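Local coordinates for protein guanine nucleotide exchange factor p115rhogef (Homo sapiens, PDB 1IAP) that probably activates Rho GTPases as a guanine nucleotide exchange factor and carries an RGS-like domain that is likely to bind G-protein alpha subunits, at residues A[15-20]-A[129-134]; A[21-26]-A[124-129]. All coordinates share one frame; numbering follows the deposited sequence.

Overall arrangement
From the N terminus, the chain soon enters helix 15-28, which supplies the first segment of both contacts. The chain then runs through several more helices and reaches helix 106-121. After that helix it turns back to helix 15-28. Contact 2 closes first, when 124-129 meets 21-26 with 97 residues in between. Contact 1 closes next, when 129-134 meets 15-20 with 108 residues between them. The smaller loop therefore lies within the larger one, and they do not cross. The contact centres are about 9 Å apart. They meet where A20 CB packs 3.6 Å from P126 O. Together they tie helix 128-135 and the turn before it to helix 15-28 of the all-helical RGS-like domain.

Contact 1. Residues A[15-20]-A[129-134]; sequences PAHLMA and QELAQL
L131 lies over one face of the H17 imidazole, and this is a CH-pi contact. Its CG sits 3.9 Å from the centroid of the H17 ring, displaced toward the rim and 22° off the ring normal. The two methyls of L131 reach other partners. CD2 packs against A20 CB at 4.0 Å, and CD1 lies 4.0 Å from the backbone oxygen A16 O. One turn on, L134 CD1 meets A16 CB at 3.6 Å. The L134 methyl also approaches the H17 ring obliquely. No hydrogen bond joins the two segments.

The L131 chi1 of -94° lies away from a staggered value, yet it carries CG in over the ring. An alanine in place of L131 takes away CG and both methyls, which would probably open a gap beside the H17 face and A20 CB. The helices run nearly antiparallel, at 160°, with short-segment axes 10.2 Å apart. A16 and A20 have only CB as a side chain, and L134 CD1 and L131 CD2 pack on them.

Outside the pair, A16 also touches V152 of helix 142-162, F5 packs on L131, and Q4 packs on H17. E130 turns its carboxylate away from this interface to a salt bridge with R155. The contact is thus apolar packing of two helices of the RGS-like domain. It rests on shape and on one aromatic face, with all its touching residues buried.

Contact 2. Residues A[21-26]-A[124-129]; sequences LLQHVA and MTPWEQ
H24, whose ring packs against T125, is held at its polar end by a hydrogen bond between NE2 and D115 OD1 on helix 106-121, and F116 meets the same ring edge-to-face. Across the contact, T125 CG2 lies over one face of the imidazole, 4.2 Å from H24 ND1. The H24 CG is anti to the backbone N (chi1 -180°), which sets the ring beside T125. The polar bond and the packing of T125 CG2 over a face should restrict the ring's rotation. H24 CB packs on the P126 ring, 4.4 Å from P126 CD.

Q23 carries the rest of the contact. Its chain is extended and slides past P126 in the opposite direction, with Q23 CG 4.1 Å from P126 CG. The amide ends at the indole edge of W127, close to the ring plane, and the two planes stand 85° apart. Q23 NE2 is modelled 2.7 Å from W127 NE1. The amide is probably turned over, so this may be a hydrogen bond from the indole to the amide oxygen.

W127 occupies the N-cap position just before helix 128-135. Its indole also packs edge-to-face with H159 of helix 142-162. In this way the turn 124-127 is wedged between three helices just before the chain becomes helical again. Between 21-26 and 124-129 the contact is mainly packing on P126, T125 and the W127 edge, while D115 holds the H24 ring from outside, in a partly buried joint of the RGS-like domain.

Contact 1. Residues A[15-20]-A[129-134]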
ATOM      1  N   PRO A  15      -5.240   9.419   1.888  1.00 20.05           N
ATOM      2  CA  PRO A  15      -4.118   9.577   0.956  1.00 12.39           C
ATOM      3  C   PRO A  15      -2.873  10.313   1.436  1.00 11.39           C
ATOM      4  O   PRO A  15      -1.762   9.842   1.204  1.00 12.75           O
ATOM      5  CB  PRO A  15      -4.774  10.237  -0.265  1.00 19.62           C
ATOM      6  CG  PRO A  15      -5.910  11.004   0.329  1.00 21.40           C
ATOM      7  CD  PRO A  15      -6.460  10.066   1.360  1.00 14.87           C
ATOM      8  N   ALA A  16      -3.045  11.450   2.107  1.00 15.63           N
ATOM      9  CA  ALA A  16      -1.902  12.218   2.601  1.00 19.12           C
ATOM     10  C   ALA A  16      -1.211  11.490   3.751  1.00 14.62           C
ATOM     11  O   ALA A  16       0.014  11.367   3.780  1.00 15.73           O
ATOM     12  CB  ALA A  16      -2.347  13.602   3.046  1.00 17.64           C
ATOM     13  N   HIS A  17      -2.010  11.006   4.695  1.00 14.89           N
ATOM     14  CA  HIS A  17      -1.484  10.282   5.844  1.00 14.06           C
ATOM     15  C   HIS A  17      -0.809   8.999   5.383  1.00 16.96           C
ATOM     16  O   HIS A  17       0.283   8.673   5.844  1.00 13.72           O
ATOM     17  CB  HIS A  17      -2.601  10.024   6.858  1.00 15.53           C
ATOM     18  CG  HIS A  17      -3.221  11.287   7.369  1.00 14.92           C
ATOM     19  ND1 HIS A  17      -3.013  11.757   8.647  1.00 13.29           N
ATOM     20  CD2 HIS A  17      -3.947  12.238   6.731  1.00  7.39           C
ATOM     21  CE1 HIS A  17      -3.573  12.948   8.771  1.00 13.15           C
ATOM     22  NE2 HIS A  17      -4.146  13.262   7.622  1.00 15.61           N
ATOM     23  N   LEU A  18      -1.404   8.346   4.386  1.00 14.63           N
ATOM     24  CA  LEU A  18      -0.845   7.122   3.829  1.00 13.17           C
ATOM     25  C   LEU A  18       0.499   7.388   3.139  1.00 12.98           C
ATOM     26  O   LEU A  18       1.437   6.608   3.294  1.00 16.31           O
ATOM     27  CB  LEU A  18      -1.844   6.465   2.865  1.00 17.32           C
ATOM     28  CG  LEU A  18      -1.450   5.087   2.335  1.00 23.09           C
ATOM     29  CD1 LEU A  18      -1.196   4.129   3.503  1.00 19.47           C
ATOM     30  CD2 LEU A  18      -2.556   4.552   1.439  1.00 13.76           C
ATOM     31  N   MET A  19       0.598   8.484   2.384  1.00 17.13           N
ATOM     32  CA  MET A  19       1.854   8.840   1.720  1.00 12.23           C
ATOM     33  C   MET A  19       2.995   9.031   2.729  1.00 16.34           C
ATOM     34  O   MET A  19       4.128   8.641   2.462  1.00 17.88           O
ATOM     35  CB  MET A  19       1.708  10.108   0.868  1.00 15.36           C
ATOM     36  CG  MET A  19       1.112   9.883  -0.523  1.00 15.76           C
ATOM     37  SD  MET A  19       2.000   8.613  -1.474  1.00 18.31           S
ATOM     38  CE  MET A  19       3.690   9.200  -1.371  1.00 17.25           C
ATOM     39  N   ALA A  20       2.706   9.664   3.865  1.00 15.23           N
ATOM     40  CA  ALA A  20       3.724   9.888   4.892  1.00 15.83           C
ATOM     41  C   ALA A  20       4.188   8.536   5.426  1.00 14.13           C
ATOM     42  O   ALA A  20       5.388   8.287   5.563  1.00 16.13           O
ATOM     43  CB  ALA A  20       3.157  10.757   6.035  1.00 12.90           C
ATOM     44  N   GLN A 129       4.349  18.562   8.923  1.00 17.83           N
ATOM     45  CA  GLN A 129       3.825  19.907   8.726  1.00 16.50           C
ATOM     46  C   GLN A 129       2.551  19.863   7.873  1.00 11.74           C
ATOM     47  O   GLN A 129       1.569  20.538   8.180  1.00 12.55           O
ATOM     48  CB  GLN A 129       4.862  20.812   8.045  1.00 17.64           C
ATOM     49  CG  GLN A 129       4.293  22.167   7.645  1.00 26.65           C
ATOM     50  CD  GLN A 129       5.193  22.956   6.717  1.00 33.20           C
ATOM     51  OE1 GLN A 129       5.376  24.155   6.903  1.00 33.87           O
ATOM     52  NE2 GLN A 129       5.743  22.295   5.700  1.00 32.12           N
ATOM     53  N   GLU A 130       2.567  19.057   6.815  1.00 16.16           N
ATOM     54  CA  GLU A 130       1.411  18.935   5.924  1.00 15.29           C
ATOM     55  C   GLU A 130       0.226  18.304   6.643  1.00 19.33           C
ATOM     56  O   GLU A 130      -0.913  18.765   6.515  1.00 12.27           O
ATOM     57  CB  GLU A 130       1.775  18.128   4.669  1.00 16.34           C
ATOM     58  CG  GLU A 130       2.591  18.903   3.624  1.00 23.71           C
ATOM     59  CD  GLU A 130       3.944  19.385   4.131  1.00 30.07           C
ATOM     60  OE1 GLU A 130       4.523  18.752   5.042  1.00 28.87           O
ATOM     61  OE2 GLU A 130       4.438  20.406   3.612  1.00 31.56           O
ATOM     62  N   LEU A 131       0.504  17.252   7.406  1.00 13.60           N
ATOM     63  CA  LEU A 131      -0.526  16.555   8.177  1.00 16.16           C
ATOM     64  C   LEU A 131      -1.117  17.482   9.237  1.00 13.96           C
ATOM     65  O   LEU A 131      -2.314  17.429   9.522  1.00 14.84           O
ATOM     66  CB  LEU A 131       0.076  15.320   8.851  1.00 12.04           C
ATOM     67  CG  LEU A 131      -0.031  13.975   8.127  1.00 26.04           C
ATOM     68  CD1 LEU A 131      -0.047  14.133   6.613  1.00 15.38           C
ATOM     69  CD2 LEU A 131       1.082  13.051   8.606  1.00 16.60           C
ATOM     70  N   ALA A 132      -0.264  18.312   9.832  1.00 14.70           N
ATOM     71  CA  ALA A 132      -0.702  19.273  10.847  1.00 15.27           C
ATOM     72  C   ALA A 132      -1.627  20.293  10.210  1.00 13.12           C
ATOM     73  O   ALA A 132      -2.672  20.624  10.756  1.00 18.94           O
ATOM     74  CB  ALA A 132       0.499  19.989  11.456  1.00 20.84           C
ATOM     75  N   GLN A 133      -1.224  20.815   9.055  1.00 15.93           N
ATOM     76  CA  GLN A 133      -2.031  21.809   8.359  1.00 17.92           C
ATOM     77  C   GLN A 133      -3.402  21.281   7.957  1.00 14.14           C
ATOM     78  O   GLN A 133      -4.381  22.030   7.956  1.00 19.05           O
ATOM     79  CB  GLN A 133      -1.276  22.365   7.155  1.00 22.58           C
ATOM     80  CG  GLN A 133      -0.130  23.289   7.557  1.00 29.71           C
ATOM     81  CD  GLN A 133       0.761  23.655   6.397  1.00 37.16           C
ATOM     82  OE1 GLN A 133       1.187  24.802   6.265  1.00 42.16           O
ATOM     83  NE2 GLN A 133       1.064  22.674   5.550  1.00 37.26           N
ATOM     84  N   LEU A 134      -3.483  19.991   7.634  1.00 16.87           N
ATOM     85  CA  LEU A 134      -4.761  19.388   7.262  1.00 18.11           C
ATOM     86  C   LEU A 134      -5.733  19.368   8.444  1.00 21.80           C
ATOM     87  O   LEU A 134      -6.949  19.427   8.254  1.00 21.15           O
ATOM     88  CB  LEU A 134      -4.558  17.957   6.738  1.00 18.60           C
ATOM     89  CG  LEU A 134      -4.150  17.800   5.270  1.00 14.85           C
ATOM     90  CD1 LEU A 134      -3.684  16.369   4.962  1.00 14.62           C
ATOM     91  CD2 LEU A 134      -5.327  18.185   4.396  1.00 15.90           C
TER

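Contact 2. Residues A[21-26]-A[124-129]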
ATOM      1  N   LEU A  21       3.230   7.651   5.682  1.00 21.09           N
ATOM      2  CA  LEU A  21       3.525   6.313   6.184  1.00 21.64           C
ATOM      3  C   LEU A  21       4.357   5.548   5.159  1.00 19.61           C
ATOM      4  O   LEU A  21       5.340   4.900   5.512  1.00 17.26           O
ATOM      5  CB  LEU A  21       2.225   5.555   6.473  1.00 19.38           C
ATOM      6  CG  LEU A  21       2.335   4.067   6.817  1.00 15.27           C
ATOM      7  CD1 LEU A  21       3.094   3.883   8.128  1.00 18.45           C
ATOM      8  CD2 LEU A  21       0.938   3.461   6.916  1.00 18.73           C
ATOM      9  N   LEU A  22       3.958   5.638   3.889  1.00 14.91           N
ATOM     10  CA  LEU A  22       4.657   4.961   2.809  1.00 16.73           C
ATOM     11  C   LEU A  22       6.103   5.418   2.710  1.00 18.90           C
ATOM     12  O   LEU A  22       7.001   4.591   2.569  1.00 22.72           O
ATOM     13  CB  LEU A  22       3.947   5.200   1.468  1.00 14.38           C
ATOM     14  CG  LEU A  22       3.090   4.117   0.796  1.00 29.02           C
ATOM     15  CD1 LEU A  22       3.103   2.801   1.548  1.00 19.64           C
ATOM     16  CD2 LEU A  22       1.679   4.618   0.616  1.00 16.74           C
ATOM     17  N   GLN A  23       6.331   6.730   2.766  1.00 14.21           N
ATOM     18  CA  GLN A  23       7.695   7.244   2.684  1.00 11.61           C
ATOM     19  C   GLN A  23       8.535   6.719   3.837  1.00 19.40           C
ATOM     20  O   GLN A  23       9.693   6.356   3.650  1.00 23.57           O
ATOM     21  CB  GLN A  23       7.728   8.773   2.667  1.00 15.19           C
ATOM     22  CG  GLN A  23       9.158   9.318   2.629  1.00 25.97           C
ATOM     23  CD  GLN A  23       9.228  10.803   2.388  1.00 30.72           C
ATOM     24  OE1 GLN A  23      10.083  11.498   2.944  1.00 38.27           O
ATOM     25  NE2 GLN A  23       8.347  11.301   1.534  1.00 34.02           N
ATOM     26  N   HIS A  24       7.938   6.670   5.024  1.00 19.31           N
ATOM     27  CA  HIS A  24       8.623   6.170   6.210  1.00 21.29           C
ATOM     28  C   HIS A  24       9.027   4.710   5.981  1.00 24.14           C
ATOM     29  O   HIS A  24      10.206   4.373   6.024  1.00 24.96           O
ATOM     30  CB  HIS A  24       7.698   6.277   7.429  1.00 15.62           C
ATOM     31  CG  HIS A  24       8.312   5.790   8.707  1.00 23.40           C
ATOM     32  ND1 HIS A  24       9.323   6.466   9.353  1.00 22.75           N
ATOM     33  CD2 HIS A  24       8.042   4.703   9.468  1.00 21.84           C
ATOM     34  CE1 HIS A  24       9.650   5.818  10.458  1.00 28.77           C
ATOM     35  NE2 HIS A  24       8.886   4.745  10.551  1.00 27.15           N
ATOM     36  N   VAL A  25       8.037   3.864   5.700  1.00 20.39           N
ATOM     37  CA  VAL A  25       8.258   2.439   5.456  1.00 21.71           C
ATOM     38  C   VAL A  25       9.245   2.164   4.313  1.00 26.57           C
ATOM     39  O   VAL A  25      10.179   1.375   4.471  1.00 24.48           O
ATOM     40  CB  VAL A  25       6.910   1.708   5.202  1.00 18.40           C
ATOM     41  CG1 VAL A  25       7.147   0.270   4.769  1.00 26.78           C
ATOM     42  CG2 VAL A  25       6.059   1.747   6.460  1.00 19.66           C
ATOM     43  N   ALA A  26       9.067   2.846   3.182  1.00 21.62           N
ATOM     44  CA  ALA A  26       9.950   2.662   2.031  1.00 21.63           C
ATOM     45  C   ALA A  26      11.421   2.948   2.357  1.00 29.79           C
ATOM     46  O   ALA A  26      12.320   2.388   1.732  1.00 31.44           O
ATOM     47  CB  ALA A  26       9.496   3.537   0.870  1.00 23.01           C
ATOM     48  N   MET A 124      10.010  12.361  14.250  1.00 26.71           N
ATOM     49  CA  MET A 124      10.889  11.615  13.361  1.00 27.81           C
ATOM     50  C   MET A 124      10.199  10.999  12.144  1.00 22.46           C
ATOM     51  O   MET A 124      10.673  10.012  11.588  1.00 19.68           O
ATOM     52  CB  MET A 124      11.663  10.558  14.157  1.00 23.30           C
ATOM     53  CG  MET A 124      12.660  11.161  15.137  1.00 41.18           C
ATOM     54  SD  MET A 124      13.352   9.964  16.294  1.00 52.80           S
ATOM     55  CE  MET A 124      14.683   9.270  15.306  1.00 52.80           C
ATOM     56  N   THR A 125       9.079  11.590  11.728  1.00 21.20           N
ATOM     57  CA  THR A 125       8.360  11.112  10.552  1.00 17.04           C
ATOM     58  C   THR A 125       8.193  12.256   9.560  1.00 19.52           C
ATOM     59  O   THR A 125       8.036  13.417   9.953  1.00 18.90           O
ATOM     60  CB  THR A 125       6.983  10.503  10.896  1.00 17.39           C
ATOM     61  OG1 THR A 125       6.209  11.440  11.652  1.00 21.98           O
ATOM     62  CG2 THR A 125       7.164   9.210  11.689  1.00 17.72           C
ATOM     63  N   PRO A 126       8.250  11.942   8.260  1.00 15.32           N
ATOM     64  CA  PRO A 126       8.116  12.937   7.193  1.00 17.12           C
ATOM     65  C   PRO A 126       6.740  13.551   7.017  1.00 17.53           C
ATOM     66  O   PRO A 126       5.719  12.959   7.378  1.00 16.98           O
ATOM     67  CB  PRO A 126       8.524  12.146   5.949  1.00 16.54           C
ATOM     68  CG  PRO A 126       8.040  10.754   6.269  1.00 16.58           C
ATOM     69  CD  PRO A 126       8.503  10.601   7.696  1.00 13.59           C
ATOM     70  N   TRP A 127       6.735  14.761   6.467  1.00 17.73           N
ATOM     71  CA  TRP A 127       5.511  15.486   6.158  1.00 18.49           C
ATOM     72  C   TRP A 127       4.566  15.817   7.312  1.00 17.20           C
ATOM     73  O   TRP A 127       3.370  15.984   7.094  1.00 19.33           O
ATOM     74  CB  TRP A 127       4.748  14.724   5.071  1.00 13.35           C
ATOM     75  CG  TRP A 127       5.585  14.468   3.859  1.00 23.10           C
ATOM     76  CD1 TRP A 127       5.996  13.256   3.384  1.00 25.20           C
ATOM     77  CD2 TRP A 127       6.117  15.452   2.967  1.00 23.31           C
ATOM     78  NE1 TRP A 127       6.752  13.424   2.249  1.00 21.40           N
ATOM     79  CE2 TRP A 127       6.842  14.762   1.970  1.00 26.08           C
ATOM     80  CE3 TRP A 127       6.052  16.852   2.911  1.00 22.54           C
ATOM     81  CZ2 TRP A 127       7.492  15.423   0.926  1.00 28.59           C
ATOM     82  CZ3 TRP A 127       6.700  17.509   1.871  1.00 21.96           C
ATOM     83  CH2 TRP A 127       7.412  16.794   0.893  1.00 24.87           C
ATOM     84  N   GLU A 128       5.097  15.926   8.526  1.00 16.48           N
ATOM     85  CA  GLU A 128       4.266  16.244   9.679  1.00 20.33           C
ATOM     86  C   GLU A 128       3.638  17.633   9.552  1.00 17.97           C
ATOM     87  O   GLU A 128       2.516  17.851   9.999  1.00 25.27           O
ATOM     88  CB  GLU A 128       5.073  16.111  10.977  1.00 20.01           C
ATOM     89  CG  GLU A 128       4.240  16.176  12.264  1.00 25.26           C
ATOM     90  CD  GLU A 128       3.076  15.181  12.302  1.00 27.02           C
ATOM     91  OE1 GLU A 128       3.216  14.047  11.799  1.00 26.01           O
ATOM     92  OE2 GLU A 128       2.008  15.541  12.839  1.00 25.72           O
ATOM     93  N   GLN A 129       4.349  18.562   8.923  1.00 17.83           N
ATOM     94  CA  GLN A 129       3.825  19.907   8.726  1.00 16.50           C
ATOM     95  C   GLN A 129       2.551  19.863   7.873  1.00 11.74           C
ATOM     96  O   GLN A 129       1.569  20.538   8.180  1.00 12.55           O
ATOM     97  CB  GLN A 129       4.862  20.812   8.045  1.00 17.64           C
ATOM     98  CG  GLN A 129       4.293  22.167   7.645  1.00 26.65           C
ATOM     99  CD  GLN A 129       5.193  22.956   6.717  1.00 33.20           C
ATOM    100  OE1 GLN A 129       5.376  24.155   6.903  1.00 33.87           O
ATOM    101  NE2 GLN A 129       5.743  22.295   5.700  1.00 32.12           N
TER